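Local coordinates for protein lactate dehydrogenase, adjacent gene encodes predicted malate dehydrogenase (Cryptosporidium parvum, PDB 4ND2) that probably interconverts pyruvate and (S)-lactate, using NADH and NAD(+) as the hydride-carrying cofactor pair, at residues 296-299 / 300-303. Residues are numbered along the deposited sequence; the frame is centred on the assembly and turned at random.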
loop_
_atom_site.group_PDB
_atom_site.type_symbol
_atom_site.label_atom_id
_atom_site.label_comp_id
_atom_site.label_asym_id
_atom_site.label_seq_id
_atom_site.Cartn_x
_atom_site.Cartn_y
_atom_site.Cartn_z
ATOM N N GLN A 296 5.366 -38.357 -8.235
ATOM C CA GLN A 296 6.326 -38.493 -9.336
ATOM C C GLN A 296 5.682 -39.130 -10.569
ATOM O O GLN A 296 5.977 -38.734 -11.698
ATOM C CB GLN A 296 7.541 -39.318 -8.901
ATOM C CG GLN A 296 8.426 -38.631 -7.872
ATOM C CD GLN A 296 9.423 -39.584 -7.235
ATOM O OE1 GLN A 296 10.167 -40.271 -7.931
ATOM N NE2 GLN A 296 9.440 -39.631 -5.905
ATOM N N LYS A 297 4.806 -40.109 -10.346
ATOM C CA LYS A 297 4.084 -40.768 -11.436
ATOM C C LYS A 297 3.070 -39.822 -12.080
ATOM O O LYS A 297 2.947 -39.775 -13.305
ATOM C CB LYS A 297 3.376 -42.030 -10.933
ATOM C CG LYS A 297 2.636 -42.800 -12.019
ATOM C CD LYS A 297 2.022 -44.081 -11.482
ATOM C CE LYS A 297 1.336 -44.866 -12.590
ATOM N NZ LYS A 297 0.980 -46.248 -12.164
ATOM N N LEU A 298 2.339 -39.080 -11.254
ATOM C CA LEU A 298 1.388 -38.091 -11.758
ATOM C C LEU A 298 2.097 -36.990 -12.552
ATOM O O LEU A 298 1.589 -36.548 -13.581
ATOM C CB LEU A 298 0.568 -37.492 -10.614
ATOM C CG LEU A 298 -0.392 -38.465 -9.920
ATOM C CD1 LEU A 298 -0.899 -37.872 -8.618
ATOM C CD2 LEU A 298 -1.557 -38.844 -10.822
ATOM N N LEU A 299 3.272 -36.566 -12.088
ATOM C CA LEU A 299 4.078 -35.583 -12.819
ATOM C C LEU A 299 4.549 -36.148 -14.162
ATOM O O LEU A 299 4.600 -35.424 -15.160
ATOM C CB LEU A 299 5.282 -35.125 -11.987
ATOM C CG LEU A 299 6.202 -34.069 -12.616
ATOM C CD1 LEU A 299 5.422 -32.828 -13.028
ATOM C CD2 LEU A 299 7.323 -33.700 -11.655
ATOM N N GLY A 300 4.898 -37.434 -14.176
ATOM C CA GLY A 300 5.246 -38.130 -15.414
ATOM C C GLY A 300 4.114 -38.107 -16.426
ATOM O O GLY A 300 4.338 -37.872 -17.613
ATOM N N GLU A 301 2.894 -38.344 -15.951
ATOM C CA GLU A 301 1.706 -38.305 -16.804
ATOM C C GLU A 301 1.423 -36.891 -17.328
ATOM O O GLU A 301 0.961 -36.729 -18.458
ATOM C CB GLU A 301 0.491 -38.863 -16.054
ATOM C CG GLU A 301 0.582 -40.367 -15.817
ATOM C CD GLU A 301 -0.476 -40.909 -14.872
ATOM O OE1 GLU A 301 -1.350 -40.140 -14.418
ATOM O OE2 GLU A 301 -0.432 -42.123 -14.579
ATOM N N SER A 302 1.709 -35.879 -16.512
ATOM C CA SER A 302 1.573 -34.483 -16.931
ATOM C C SER A 302 2.558 -34.155 -18.048
ATOM O O SER A 302 2.193 -33.518 -19.036
ATOM C CB SER A 302 1.807 -33.537 -15.748
ATOM O OG SER A 302 1.550 -32.192 -16.112
ATOM N N ILE A 303 3.801 -34.600 -17.883
ATOM C CA ILE A 303 4.843 -34.414 -18.894
ATOM C C ILE A 303 4.428 -35.040 -20.232
ATOM O O ILE A 303 4.618 -34.428 -21.284
ATOM C CB ILE A 303 6.198 -34.990 -18.416
ATOM C CG1 ILE A 303 6.765 -34.132 -17.278
ATOM C CG2 ILE A 303 7.206 -35.064 -19.559
ATOM C CD1 ILE A 303 7.759 -34.861 -16.397
#
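Leu299 and Ile303 meet one turn apart on helix 293-314. The nearest apolar approach runs from Leu299 CG to Ile303 CD1, 4.2 Å. Ile303 has CG1 anti to its own carbonyl carbon (chi1 -70°). This folds the branch back along the helix, and its CG1 comes to 3.3 Å from Leu299 O. Leu299 is buried and Ile303 partly so. Leu299 rests on Tyr265 and Leu291, and Ile303 on Val267 and on Ile270 and Met272 of strand 270-279.

Four backbone hydrogen bonds, each from residue i+4 to residue i, hold the turn. Gly300 N binds Gln296 O and Glu301 N binds Lys297 O. Ser302 N binds Leu298 O, and Ile303 N binds Leu299 O at 3.0 Å with an N-H...O angle of 161°.

This is regular alpha-helix. It belongs to the long last helix of the alpha/beta C-terminal domain of the LDH/MDH superfamily, which follows the three-stranded antiparallel sheet. The buried Ser302 ties the helix to the active-site region: its OG is hydrogen-bonded to Gly176 N, next to His177, the probable proton acceptor.

Lys297 and Glu301 lie on the exposed side. Both chains are extended. Glu301 OE2 reaches across the lysine chain and lies 3.8 Å from Lys297 CE. Lys297 NZ stays 5.0 Å from Glu301 OE2, so any attraction between the charges is probably weak. The other carboxylate oxygen, Glu301 OE1, is 3.8 Å from Leu298 CD2. The carboxylate therefore has a hydrocarbon neighbour at each oxygen. At residue 296 the side-chain amide NE2 of Gln296 donates a hydrogen bond to Leu291 O.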